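Exodeoxyribonuclease III (PDB 2VOA) cleaves DNA at abasic sites as an AP endonuclease, probably with two magnesium or manganese ions, and may also act as a 3'-5' exonuclease. Local coordinates at residues Q118-W123 with E170-A175; H129-T134 with L182-V187; G145-A150 with A219-P224. The protein carries 1 engineered substitution. All coordinates share one frame; numbering follows the deposited sequence.

Interaction 1 (Q118-W123 with E170-A175); sequences QYKLQW and EDARRA
L121 carries this contact, splaying its two methyl groups over the first turn of the helix that starts at E170. CD2 of L121 rests on the backbone, 3.5 Å from A172 N and close to D171 C, while CD1 of L121 lies 3.7 Å from D171 CB; the two side chains cross obliquely. With CG anti to the carbonyl carbon (chi1 -61°), the leucine fork swings across to the neighbouring helix. Beside it the CE of K120 passes A172 CB at 4.2 Å. That lysine is fully extended, which carries NZ past the alanine to the carbonyl oxygens of N148, Q108 and V166, so its aliphatic part lines the interface while its amino group is bound in loops near the predicted metal site. At the other flank one water joins the helices, accepting a hydrogen bond from Q118 NE2 (3.0 Å) and donating one to D171 OD2 (2.7 Å). The hydroxyl of Y117, one turn before L121, is hydrogen-bonded to A172 N. Segments 118-123 and 170-175, on helices 115-134 and 170-180, run nearly parallel (14°), their axes 9.7 Å apart at closest, side by side over the sheet of strands 141-144 and 218-222.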
ATOM      1  N   GLN A 118     -31.622  12.687  -3.576  1.00 25.94           N
ATOM      2  CA  GLN A 118     -32.460  13.370  -4.578  1.00 26.04           C
ATOM      3  C   GLN A 118     -31.656  13.552  -5.868  1.00 26.39           C
ATOM      4  O   GLN A 118     -32.185  13.405  -6.979  1.00 26.36           O
ATOM      5  CB  GLN A 118     -32.958  14.710  -4.045  1.00 26.09           C
ATOM      6  CG  GLN A 118     -33.958  14.552  -2.871  1.00 25.19           C
ATOM      7  CD  GLN A 118     -35.093  13.593  -3.216  1.00 28.51           C
ATOM      8  OE1 GLN A 118     -35.783  13.771  -4.226  1.00 27.03           O
ATOM      9  NE2 GLN A 118     -35.275  12.562  -2.393  1.00 28.10           N
ATOM     10  N   TYR A 119     -30.374  13.865  -5.724  1.00 26.23           N
ATOM     11  CA  TYR A 119     -29.504  13.990  -6.906  1.00 27.21           C
ATOM     12  C   TYR A 119     -29.390  12.665  -7.687  1.00 27.07           C
ATOM     13  O   TYR A 119     -29.471  12.659  -8.923  1.00 27.09           O
ATOM     14  CB  TYR A 119     -28.114  14.549  -6.529  1.00 28.78           C
ATOM     15  CG  TYR A 119     -27.328  14.873  -7.776  1.00 29.27           C
ATOM     16  CD1 TYR A 119     -27.659  16.001  -8.550  1.00 30.98           C
ATOM     17  CD2 TYR A 119     -26.323  14.032  -8.220  1.00 28.16           C
ATOM     18  CE1 TYR A 119     -26.964  16.295  -9.718  1.00 31.56           C
ATOM     19  CE2 TYR A 119     -25.606  14.314  -9.392  1.00 28.12           C
ATOM     20  CZ  TYR A 119     -25.950  15.436 -10.132  1.00 30.35           C
ATOM     21  OH  TYR A 119     -25.266  15.718 -11.278  1.00 33.02           O
ATOM     22  N   LYS A 120     -29.282  11.550  -6.966  1.00 26.54           N
ATOM     23  CA  LYS A 120     -29.278  10.211  -7.583  1.00 26.06           C
ATOM     24  C   LYS A 120     -30.572   9.978  -8.387  1.00 26.17           C
ATOM     25  O   LYS A 120     -30.540   9.508  -9.539  1.00 26.25           O
ATOM     26  CB  LYS A 120     -29.121   9.135  -6.501  1.00 26.15           C
ATOM     27  CG  LYS A 120     -29.175   7.680  -7.047  1.00 25.52           C
ATOM     28  CD  LYS A 120     -29.040   6.720  -5.878  1.00 26.80           C
ATOM     29  CE  LYS A 120     -28.828   5.310  -6.366  1.00 26.96           C
ATOM     30  NZ  LYS A 120     -28.402   4.407  -5.247  1.00 28.45           N
ATOM     31  N   LEU A 121     -31.709  10.290  -7.783  1.00 26.35           N
ATOM     32  CA  LEU A 121     -33.006  10.085  -8.463  1.00 25.98           C
ATOM     33  C   LEU A 121     -33.077  10.954  -9.708  1.00 26.41           C
ATOM     34  O   LEU A 121     -33.468  10.495 -10.772  1.00 27.37           O
ATOM     35  CB  LEU A 121     -34.193  10.340  -7.524  1.00 26.42           C
ATOM     36  CG  LEU A 121     -34.278   9.427  -6.277  1.00 25.30           C
ATOM     37  CD1 LEU A 121     -35.480   9.834  -5.371  1.00 24.36           C
ATOM     38  CD2 LEU A 121     -34.330   7.945  -6.694  1.00 27.96           C
ATOM     39  N   GLN A 122     -32.677  12.211  -9.569  1.00 26.42           N
ATOM     40  CA  GLN A 122     -32.655  13.110 -10.713  1.00 27.00           C
ATOM     41  C   GLN A 122     -31.722  12.598 -11.822  1.00 26.81           C
ATOM     42  O   GLN A 122     -32.028  12.750 -13.006  1.00 27.15           O
ATOM     43  CB  GLN A 122     -32.278  14.520 -10.240  1.00 26.70           C
ATOM     44  CG  GLN A 122     -33.374  15.146  -9.393  1.00 27.95           C
ATOM     45  CD  GLN A 122     -32.891  16.326  -8.558  1.00 31.32           C
ATOM     46  OE1 GLN A 122     -33.557  16.732  -7.600  1.00 33.76           O
ATOM     47  NE2 GLN A 122     -31.738  16.874  -8.909  1.00 30.02           N
ATOM     48  N   TRP A 123     -30.587  11.992 -11.439  1.00 26.90           N
ATOM     49  CA  TRP A 123     -29.585  11.470 -12.391  1.00 27.64           C
ATOM     50  C   TRP A 123     -30.180  10.317 -13.188  1.00 28.57           C
ATOM     51  O   TRP A 123     -30.061  10.271 -14.414  1.00 28.36           O
ATOM     52  CB  TRP A 123     -28.354  10.964 -11.644  1.00 28.46           C
ATOM     53  CG  TRP A 123     -27.043  11.123 -12.401  1.00 29.47           C
ATOM     54  CD1 TRP A 123     -26.239  12.230 -12.399  1.00 28.68           C
ATOM     55  CD2 TRP A 123     -26.404  10.165 -13.268  1.00 28.20           C
ATOM     56  NE1 TRP A 123     -25.132  12.020 -13.191  1.00 29.34           N
ATOM     57  CE2 TRP A 123     -25.200  10.763 -13.735  1.00 28.37           C
ATOM     58  CE3 TRP A 123     -26.721   8.856 -13.685  1.00 29.63           C
ATOM     59  CZ2 TRP A 123     -24.305  10.095 -14.609  1.00 30.86           C
ATOM     60  CZ3 TRP A 123     -25.830   8.189 -14.542  1.00 28.42           C
ATOM     61  CH2 TRP A 123     -24.639   8.811 -14.996  1.00 29.26           C
ATOM     62  N   GLU A 170     -37.122   1.972  -2.735  1.00 29.91           N
ATOM     63  CA  GLU A 170     -38.118   1.875  -3.794  1.00 29.75           C
ATOM     64  C   GLU A 170     -37.966   2.956  -4.879  1.00 29.39           C
ATOM     65  O   GLU A 170     -38.161   2.662  -6.066  1.00 29.59           O
ATOM     66  CB  GLU A 170     -39.540   1.863  -3.197  1.00 30.84           C
ATOM     67  CG  GLU A 170     -39.938   3.156  -2.579  1.00 33.86           C
ATOM     68  CD  GLU A 170     -41.368   3.140  -2.092  1.00 40.23           C
ATOM     69  OE1 GLU A 170     -41.565   3.236  -0.865  1.00 43.04           O
ATOM     70  OE2 GLU A 170     -42.284   3.021  -2.939  1.00 43.08           O
ATOM     71  N   ASP A 171     -37.615   4.189  -4.499  1.00 28.69           N
ATOM     72  CA  ASP A 171     -37.548   5.275  -5.510  1.00 28.42           C
ATOM     73  C   ASP A 171     -36.420   5.041  -6.522  1.00 28.55           C
ATOM     74  O   ASP A 171     -36.609   5.214  -7.726  1.00 27.90           O
ATOM     75  CB  ASP A 171     -37.410   6.675  -4.862  1.00 28.28           C
ATOM     76  CG  ASP A 171     -38.644   7.079  -4.042  1.00 31.09           C
ATOM     77  OD1 ASP A 171     -39.754   6.520  -4.262  1.00 33.47           O
ATOM     78  OD2 ASP A 171     -38.498   7.971  -3.165  1.00 30.94           O
ATOM     79  N   ALA A 172     -35.258   4.634  -6.024  1.00 27.87           N
ATOM     80  CA  ALA A 172     -34.130   4.319  -6.893  1.00 28.65           C
ATOM     81  C   ALA A 172     -34.423   3.100  -7.773  1.00 28.35           C
ATOM     82  O   ALA A 172     -34.105   3.101  -8.976  1.00 28.08           O
ATOM     83  CB  ALA A 172     -32.858   4.098  -6.063  1.00 29.19           C
ATOM     84  N   ARG A 173     -34.989   2.052  -7.162  1.00 28.65           N
ATOM     85  CA  ARG A 173     -35.356   0.832  -7.908  1.00 29.77           C
ATOM     86  C   ARG A 173     -36.323   1.183  -9.032  1.00 28.80           C
ATOM     87  O   ARG A 173     -36.117   0.754 -10.166  1.00 29.09           O
ATOM     88  CB  ARG A 173     -35.974  -0.226  -6.987  1.00 29.31           C
ATOM     89  CG  ARG A 173     -34.961  -0.841  -6.013  1.00 30.14           C
ATOM     90  CD  ARG A 173     -35.693  -1.800  -5.021  1.00 33.84           C
ATOM     91  NE  ARG A 173     -36.188  -3.033  -5.626  1.00 40.60           N
ATOM     92  CZ  ARG A 173     -37.157  -3.796  -5.126  1.00 41.64           C
ATOM     93  NH1 ARG A 173     -37.796  -3.449  -4.009  1.00 45.50           N
ATOM     94  NH2 ARG A 173     -37.514  -4.903  -5.758  1.00 44.87           N
ATOM     95  N   ARG A 174     -37.350   1.974  -8.731  1.00 29.62           N
ATOM     96  CA  ARG A 174     -38.355   2.340  -9.737  1.00 30.82           C
ATOM     97  C   ARG A 174     -37.716   3.164 -10.882  1.00 29.72           C
ATOM     98  O   ARG A 174     -38.018   2.948 -12.062  1.00 29.40           O
ATOM     99  CB  ARG A 174     -39.502   3.131  -9.083  1.00 30.13           C
ATOM    100  CG  ARG A 174     -40.517   3.658 -10.101  1.00 32.26           C
ATOM    101  CD  ARG A 174     -41.651   4.454  -9.491  1.00 35.07           C
ATOM    102  NE  ARG A 174     -42.655   4.712 -10.527  1.00 44.71           N
ATOM    103  CZ  ARG A 174     -43.807   4.052 -10.670  1.00 48.94           C
ATOM    104  NH1 ARG A 174     -44.156   3.081  -9.824  1.00 50.05           N
ATOM    105  NH2 ARG A 174     -44.628   4.375 -11.668  1.00 50.19           N
ATOM    106  N   ALA A 175     -36.843   4.110 -10.532  1.00 28.86           N
ATOM    107  CA  ALA A 175     -36.208   4.977 -11.525  1.00 28.97           C
ATOM    108  C   ALA A 175     -35.289   4.187 -12.448  1.00 29.00           C
ATOM    109  O   ALA A 175     -35.226   4.425 -13.647  1.00 29.78           O
ATOM    110  CB  ALA A 175     -35.458   6.125 -10.856  1.00 29.88           C
TER
HETATM  111  O   HOH W   1     -37.167  10.215  -2.362  1.00 24.63           O

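Interaction 2 (H129-T134 with L182-V187)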
ATOM      1  N   HIS A 129     -33.958   9.926 -20.091  1.00 28.04           N
ATOM      2  CA  HIS A 129     -34.206  10.761 -21.265  1.00 28.90           C
ATOM      3  C   HIS A 129     -33.022  10.738 -22.229  1.00 29.74           C
ATOM      4  O   HIS A 129     -33.211  10.719 -23.455  1.00 30.14           O
ATOM      5  CB  HIS A 129     -34.623  12.157 -20.820  1.00 29.40           C
ATOM      6  CG  HIS A 129     -35.961  12.163 -20.153  1.00 30.88           C
ATOM      7  ND1 HIS A 129     -37.125  11.879 -20.839  1.00 32.16           N
ATOM      8  CD2 HIS A 129     -36.320  12.363 -18.863  1.00 31.90           C
ATOM      9  CE1 HIS A 129     -38.149  11.936 -20.003  1.00 33.52           C
ATOM     10  NE2 HIS A 129     -37.689  12.220 -18.797  1.00 34.05           N
ATOM     11  N   TYR A 130     -31.818  10.673 -21.667  1.00 29.39           N
ATOM     12  CA  TYR A 130     -30.590  10.616 -22.462  1.00 29.60           C
ATOM     13  C   TYR A 130     -30.545   9.356 -23.337  1.00 29.47           C
ATOM     14  O   TYR A 130     -30.290   9.437 -24.557  1.00 29.55           O
ATOM     15  CB  TYR A 130     -29.364  10.754 -21.552  1.00 31.31           C
ATOM     16  CG  TYR A 130     -28.029  10.513 -22.232  1.00 32.41           C
ATOM     17  CD1 TYR A 130     -27.401  11.504 -22.987  1.00 35.71           C
ATOM     18  CD2 TYR A 130     -27.391   9.274 -22.109  1.00 34.07           C
ATOM     19  CE1 TYR A 130     -26.145  11.257 -23.608  1.00 34.23           C
ATOM     20  CE2 TYR A 130     -26.164   9.026 -22.725  1.00 34.41           C
ATOM     21  CZ  TYR A 130     -25.548  10.017 -23.451  1.00 35.13           C
ATOM     22  OH  TYR A 130     -24.329   9.758 -24.058  1.00 37.16           O
ATOM     23  N   LEU A 131     -30.822   8.203 -22.731  1.00 28.57           N
ATOM     24  CA  LEU A 131     -30.809   6.929 -23.466  1.00 28.72           C
ATOM     25  C   LEU A 131     -31.999   6.781 -24.404  1.00 29.08           C
ATOM     26  O   LEU A 131     -31.850   6.269 -25.506  1.00 29.58           O
ATOM     27  CB  LEU A 131     -30.753   5.763 -22.498  1.00 28.70           C
ATOM     28  CG  LEU A 131     -29.459   5.762 -21.666  1.00 29.63           C
ATOM     29  CD1 LEU A 131     -29.600   4.717 -20.567  1.00 31.27           C
ATOM     30  CD2 LEU A 131     -28.189   5.553 -22.511  1.00 30.90           C
ATOM     31  N   GLN A 132     -33.176   7.238 -23.979  1.00 28.85           N
ATOM     32  CA  GLN A 132     -34.349   7.247 -24.861  1.00 29.89           C
ATOM     33  C   GLN A 132     -34.062   8.034 -26.150  1.00 30.19           C
ATOM     34  O   GLN A 132     -34.503   7.647 -27.247  1.00 30.83           O
ATOM     35  CB  GLN A 132     -35.547   7.865 -24.131  1.00 30.73           C
ATOM     36  CG  GLN A 132     -36.837   7.820 -24.913  1.00 32.29           C
ATOM     37  CD  GLN A 132     -37.978   8.457 -24.158  1.00 36.46           C
ATOM     38  OE1 GLN A 132     -37.855   9.576 -23.630  1.00 38.00           O
ATOM     39  NE2 GLN A 132     -39.113   7.768 -24.123  1.00 39.54           N
ATOM     40  N   LYS A 133     -33.320   9.134 -26.013  1.00 29.75           N
ATOM     41  CA  LYS A 133     -33.040  10.048 -27.116  1.00 31.13           C
ATOM     42  C   LYS A 133     -31.959   9.520 -28.059  1.00 30.45           C
ATOM     43  O   LYS A 133     -32.015   9.759 -29.275  1.00 30.68           O
ATOM     44  CB  LYS A 133     -32.650  11.422 -26.543  1.00 31.96           C
ATOM     45  CG  LYS A 133     -31.952  12.366 -27.491  1.00 35.87           C
ATOM     46  CD  LYS A 133     -31.737  13.712 -26.826  1.00 40.08           C
ATOM     47  CE  LYS A 133     -30.404  14.308 -27.231  1.00 44.33           C
ATOM     48  NZ  LYS A 133     -30.174  15.617 -26.546  1.00 46.96           N
ATOM     49  N   THR A 134     -30.991   8.803 -27.489  1.00 30.09           N
ATOM     50  CA  THR A 134     -29.737   8.511 -28.192  1.00 30.50           C
ATOM     51  C   THR A 134     -29.465   7.036 -28.527  1.00 30.87           C
ATOM     52  O   THR A 134     -28.569   6.755 -29.337  1.00 31.94           O
ATOM     53  CB  THR A 134     -28.533   9.039 -27.411  1.00 29.98           C
ATOM     54  OG1 THR A 134     -28.416   8.330 -26.174  1.00 30.21           O
ATOM     55  CG2 THR A 134     -28.653  10.562 -27.156  1.00 30.72           C
ATOM     56  N   LEU A 182     -37.141   0.697 -21.425  1.00 31.59           N
ATOM     57  CA  LEU A 182     -36.857   1.221 -22.766  1.00 31.41           C
ATOM     58  C   LEU A 182     -36.495   0.092 -23.737  1.00 32.23           C
ATOM     59  O   LEU A 182     -36.628   0.240 -24.969  1.00 31.61           O
ATOM     60  CB  LEU A 182     -35.719   2.240 -22.727  1.00 31.38           C
ATOM     61  CG  LEU A 182     -36.012   3.620 -22.138  1.00 30.51           C
ATOM     62  CD1 LEU A 182     -34.721   4.434 -22.115  1.00 32.54           C
ATOM     63  CD2 LEU A 182     -37.077   4.351 -22.940  1.00 32.86           C
ATOM     64  N   GLY A 183     -36.026  -1.016 -23.171  1.00 32.73           N
ATOM     65  CA  GLY A 183     -35.704  -2.208 -23.955  1.00 34.20           C
ATOM     66  C   GLY A 183     -34.308  -2.700 -23.684  1.00 35.29           C
ATOM     67  O   GLY A 183     -33.642  -3.260 -24.577  1.00 37.19           O
ATOM     68  N   PHE A 184     -33.819  -2.473 -22.469  1.00 33.42           N
ATOM     69  CA  PHE A 184     -32.560  -3.067 -22.068  1.00 33.74           C
ATOM     70  C   PHE A 184     -32.807  -4.401 -21.396  1.00 33.64           C
ATOM     71  O   PHE A 184     -33.774  -4.556 -20.622  1.00 35.77           O
ATOM     72  CB  PHE A 184     -31.795  -2.147 -21.141  1.00 33.37           C
ATOM     73  CG  PHE A 184     -31.196  -0.965 -21.829  1.00 34.06           C
ATOM     74  CD1 PHE A 184     -31.768   0.303 -21.667  1.00 35.94           C
ATOM     75  CD2 PHE A 184     -30.063  -1.110 -22.638  1.00 34.17           C
ATOM     76  CE1 PHE A 184     -31.205   1.409 -22.296  1.00 36.58           C
ATOM     77  CE2 PHE A 184     -29.489  -0.005 -23.278  1.00 36.17           C
ATOM     78  CZ  PHE A 184     -30.056   1.251 -23.096  1.00 35.72           C
ATOM     79  N   VAL A 185     -31.958  -5.374 -21.718  1.00 31.61           N
ATOM     80  CA  VAL A 185     -32.032  -6.688 -21.073  1.00 30.09           C
ATOM     81  C   VAL A 185     -30.871  -6.855 -20.067  1.00 29.62           C
ATOM     82  O   VAL A 185     -29.704  -6.695 -20.429  1.00 29.53           O
ATOM     83  CB  VAL A 185     -31.972  -7.806 -22.118  1.00 30.52           C
ATOM     84  CG1 VAL A 185     -32.077  -9.145 -21.435  1.00 31.21           C
ATOM     85  CG2 VAL A 185     -33.140  -7.629 -23.128  1.00 31.58           C
ATOM     86  N   ASP A 186     -31.205  -7.203 -18.824  1.00 29.43           N
ATOM     87  CA  ASP A 186     -30.191  -7.390 -17.763  1.00 29.96           C
ATOM     88  C   ASP A 186     -29.692  -8.812 -18.003  1.00 29.01           C
ATOM     89  O   ASP A 186     -30.309  -9.784 -17.543  1.00 29.92           O
ATOM     90  CB  ASP A 186     -30.888  -7.303 -16.402  1.00 29.56           C
ATOM     91  CG  ASP A 186     -29.940  -7.253 -15.201  1.00 30.94           C
ATOM     92  OD1 ASP A 186     -28.723  -7.513 -15.290  1.00 32.07           O
ATOM     93  OD2 ASP A 186     -30.451  -6.930 -14.104  1.00 31.67           O
ATOM     94  N   VAL A 187     -28.619  -8.941 -18.776  1.00 28.65           N
ATOM     95  CA  VAL A 187     -28.252 -10.272 -19.297  1.00 28.84           C
ATOM     96  C   VAL A 187     -27.834 -11.260 -18.200  1.00 29.26           C
ATOM     97  O   VAL A 187     -27.974 -12.476 -18.377  1.00 28.19           O
ATOM     98  CB  VAL A 187     -27.211 -10.187 -20.476  1.00 28.40           C
ATOM     99  CG1 VAL A 187     -27.843  -9.504 -21.669  1.00 28.99           C
ATOM    100  CG2 VAL A 187     -25.897  -9.493 -20.023  1.00 30.95           C
TER
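L182 and Q132 meet at about a right angle, the leucine fork straddling the start of the glutamine side chain. CD1 of L182 presses on the helix backbone, 3.7 Å from Q132 N, and also meets L131 CB at 4.2 Å; its other methyl, CD2, lies 4.0 Å from Q132 CG. Q132 leaves the helix with CG anti to its backbone N (chi1 -175°) and runs on extended, its CB and CG passing across the L182 methyls. A second crossing, again near 90°, brings L131 CD1 to within 4.1 Å of F184 CE1. F184 also makes edge-to-face pairs with F137 and W143, and L131 flanks this aromatic cluster. Between the two crossings G183 turns the chain out of helix 170-180 with positive phi. Shortened to an alanine, residue L182 would lose both methyls, and a gap would probably open beside Q132 N and L131 CB. The arrangement belongs to the layered alpha/beta architecture of the DNase I-like fold: the C-terminal part of helix 115-134 packs against a face of a sheet, beside the turn that leads from helix 170-180 into edge strand 185-186.

Interaction 3 (G145-A150 with A219-P224); sequences GDMNVA and AILATP
G145 and A219 clasp each other by two backbone hydrogen bonds, G145 N to A219 O and A219 N to G145 O, both 3.1 Å long. They form an antiparallel hydrogen-bonded pair; each donor N sits nearly along the C=O axis of its acceptor, with the bonds moderately bent at hydrogen. The chain turns its corner at G145, whose backbone angles would drive any side chain into the preceding carbonyl, and M147 goes on to a backbone hydrogen bond with G217.

Over this pair folds M147. Its CG lies 4.2 Å from A219 CB, and a bend at chi2 (-47°) turns the thioether back along the strand, so that CE passes A219 O and meets L221 CD2 tip to tip. At 3.4 Å the CE–CD2 approach of M147 and L221 is unusually short. Y176 of helix 170-180 touches M147, A219 and L221 alike, whereas I220 packs on L251 and A253 of the other sheet.

D146, between G145 and M147, projects away from strand 218-222. Its OD1 accepts a hydrogen bond from the backbone N-H of N148 at 3.2 Å (N to OD1), closing an Asx turn; the N-H comes from the anti side, 31° out of the carboxylate plane. OD2 of D146 is hydrogen-bonded to N8 ND2, and ND2 of N148 to V106 O, so both polar groups are positioned by neighbours from the opposing sheet or adjoining loop. D146 also touches Y105 and H248. The nearest atom of the two segments is about 5 Å from the bound nucleic acid. D146 and N148 are predicted metal-binding residues, the first probably a proton donor or acceptor and the second a transition-state stabiliser. The Gly-Asp-Met-Asn turn, reaching out from the end of a central strand, is thus consistent with the catalytic aspartate–asparagine loop of the AP endonuclease/ExoIII family.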
ATOM      1  N   GLY A 145     -22.200  -0.687 -16.175  1.00 30.47           N
ATOM      2  CA  GLY A 145     -21.627   0.127 -15.132  1.00 31.63           C
ATOM      3  C   GLY A 145     -21.963  -0.298 -13.738  1.00 30.73           C
ATOM      4  O   GLY A 145     -22.516  -1.379 -13.509  1.00 30.78           O
ATOM      5  N   ASP A 146     -21.566   0.566 -12.813  1.00 30.60           N
ATOM      6  CA  ASP A 146     -21.930   0.401 -11.441  1.00 29.65           C
ATOM      7  C   ASP A 146     -23.116   1.317 -11.261  1.00 29.10           C
ATOM      8  O   ASP A 146     -22.969   2.542 -11.219  1.00 29.24           O
ATOM      9  CB  ASP A 146     -20.780   0.791 -10.521  1.00 29.95           C
ATOM     10  CG  ASP A 146     -21.108   0.584  -9.051  1.00 32.13           C
ATOM     11  OD1 ASP A 146     -22.285   0.303  -8.684  1.00 32.67           O
ATOM     12  OD2 ASP A 146     -20.162   0.739  -8.238  1.00 33.32           O
ATOM     13  N   MET A 147     -24.285   0.692 -11.196  1.00 29.00           N
ATOM     14  CA  MET A 147     -25.579   1.391 -11.166  1.00 28.93           C
ATOM     15  C   MET A 147     -25.955   1.859  -9.772  1.00 28.89           C
ATOM     16  O   MET A 147     -26.857   2.686  -9.609  1.00 29.25           O
ATOM     17  CB  MET A 147     -26.667   0.436 -11.706  1.00 28.44           C
ATOM     18  CG  MET A 147     -26.373  -0.165 -13.115  1.00 30.73           C
ATOM     19  SD  MET A 147     -25.821   1.066 -14.326  1.00 32.42           S
ATOM     20  CE  MET A 147     -25.680  -0.031 -15.739  1.00 34.84           C
ATOM     21  N   ASN A 148     -25.299   1.302  -8.754  1.00 29.11           N
ATOM     22  CA  ASN A 148     -25.698   1.550  -7.363  1.00 29.52           C
ATOM     23  C   ASN A 148     -27.194   1.339  -7.175  1.00 29.66           C
ATOM     24  O   ASN A 148     -27.861   2.016  -6.403  1.00 30.61           O
ATOM     25  CB  ASN A 148     -25.238   2.934  -6.886  1.00 30.11           C
ATOM     26  CG  ASN A 148     -23.747   2.958  -6.592  1.00 30.52           C
ATOM     27  OD1 ASN A 148     -23.251   2.145  -5.809  1.00 32.57           O
ATOM     28  ND2 ASN A 148     -23.032   3.875  -7.225  1.00 31.53           N
ATOM     29  N   VAL A 149     -27.710   0.340  -7.880  1.00 28.59           N
ATOM     30  CA  VAL A 149     -29.101  -0.070  -7.703  1.00 29.08           C
ATOM     31  C   VAL A 149     -29.151  -1.576  -7.829  1.00 28.63           C
ATOM     32  O   VAL A 149     -28.679  -2.138  -8.824  1.00 29.57           O
ATOM     33  CB  VAL A 149     -30.052   0.552  -8.773  1.00 30.02           C
ATOM     34  CG1 VAL A 149     -31.497   0.008  -8.625  1.00 30.96           C
ATOM     35  CG2 VAL A 149     -30.059   2.083  -8.685  1.00 29.74           C
ATOM     36  N   ALA A 150     -29.746  -2.196  -6.824  1.00 28.92           N
ATOM     37  CA  ALA A 150     -30.032  -3.625  -6.831  1.00 29.03           C
ATOM     38  C   ALA A 150     -31.545  -3.712  -7.120  1.00 28.71           C
ATOM     39  O   ALA A 150     -32.381  -3.437  -6.226  1.00 29.65           O
ATOM     40  CB  ALA A 150     -29.703  -4.216  -5.471  1.00 29.81           C
ATOM     41  N   ALA A 219     -24.151  -3.968 -13.578  1.00 30.04           N
ATOM     42  CA  ALA A 219     -24.980  -4.627 -14.596  1.00 29.78           C
ATOM     43  C   ALA A 219     -24.399  -4.423 -16.000  1.00 30.46           C
ATOM     44  O   ALA A 219     -23.683  -3.432 -16.255  1.00 30.24           O
ATOM     45  CB  ALA A 219     -26.457  -4.150 -14.532  1.00 29.78           C
ATOM     46  N   ILE A 220     -24.718  -5.380 -16.874  1.00 30.42           N
ATOM     47  CA  ILE A 220     -24.518  -5.231 -18.303  1.00 29.97           C
ATOM     48  C   ILE A 220     -25.899  -5.336 -18.951  1.00 30.23           C
ATOM     49  O   ILE A 220     -26.529  -6.394 -18.912  1.00 28.99           O
ATOM     50  CB  ILE A 220     -23.585  -6.323 -18.872  1.00 29.15           C
ATOM     51  CG1 ILE A 220     -22.170  -6.169 -18.270  1.00 31.57           C
ATOM     52  CG2 ILE A 220     -23.558  -6.255 -20.421  1.00 29.00           C
ATOM     53  CD1 ILE A 220     -21.260  -7.386 -18.526  1.00 32.40           C
ATOM     54  N   LEU A 221     -26.363  -4.224 -19.526  1.00 29.83           N
ATOM     55  CA  LEU A 221     -27.694  -4.167 -20.124  1.00 30.22           C
ATOM     56  C   LEU A 221     -27.533  -4.097 -21.625  1.00 30.75           C
ATOM     57  O   LEU A 221     -26.822  -3.232 -22.122  1.00 31.88           O
ATOM     58  CB  LEU A 221     -28.462  -2.940 -19.626  1.00 30.55           C
ATOM     59  CG  LEU A 221     -28.834  -2.781 -18.140  1.00 34.33           C
ATOM     60  CD1 LEU A 221     -29.192  -4.099 -17.489  1.00 33.84           C
ATOM     61  CD2 LEU A 221     -27.752  -2.152 -17.370  1.00 35.22           C
ATOM     62  N   ALA A 222     -28.159  -5.027 -22.339  1.00 29.76           N
ATOM     63  CA  ALA A 222     -27.976  -5.083 -23.791  1.00 28.90           C
ATOM     64  C   ALA A 222     -29.301  -4.820 -24.511  1.00 28.26           C
ATOM     65  O   ALA A 222     -30.387  -5.183 -24.018  1.00 28.42           O
ATOM     66  CB  ALA A 222     -27.414  -6.457 -24.186  1.00 29.76           C
ATOM     67  N   THR A 223     -29.227  -4.189 -25.686  1.00 28.10           N
ATOM     68  CA  THR A 223     -30.432  -3.969 -26.477  1.00 27.80           C
ATOM     69  C   THR A 223     -30.952  -5.325 -26.944  1.00 27.49           C
ATOM     70  O   THR A 223     -30.190  -6.297 -26.944  1.00 28.35           O
ATOM     71  CB  THR A 223     -30.131  -3.107 -27.723  1.00 28.39           C
ATOM     72  OG1 THR A 223     -29.007  -3.661 -28.431  1.00 28.37           O
ATOM     73  CG2 THR A 223     -29.878  -1.656 -27.308  1.00 28.43           C
ATOM     74  N   PRO A 224     -32.255  -5.420 -27.292  1.00 28.40           N
ATOM     75  CA  PRO A 224     -32.799  -6.752 -27.630  1.00 27.82           C
ATOM     76  C   PRO A 224     -32.018  -7.624 -28.646  1.00 27.98           C
ATOM     77  O   PRO A 224     -31.809  -8.800 -28.355  1.00 28.49           O
ATOM     78  CB  PRO A 224     -34.243  -6.472 -28.076  1.00 28.26           C
ATOM     79  CG  PRO A 224     -34.587  -5.112 -27.454  1.00 29.47           C
ATOM     80  CD  PRO A 224     -33.276  -4.355 -27.332  1.00 28.69           C
TER

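From the N terminus the segments come in the order 118-123, 129-134, 145-150, 170-175, 182-187 and 219-224. Interaction 1 closes the loop from helix 115-134 to the start of helix 170-180, interaction 2 that from the end of helix 115-134 to strand 185-186, and interaction 3 that from the turn after strand 141-144 to strand 218-222. Every pair of these loops crosses and none nests. Interactions 1 and 2 hold the N-terminal half and the C-terminal end of helix 115-134. V149 packs on A172 and R173, joining interaction 3 to interaction 1, and V185 N with A222 O joins it to interaction 2. Together they tie two helices to one sheet and its active-site end.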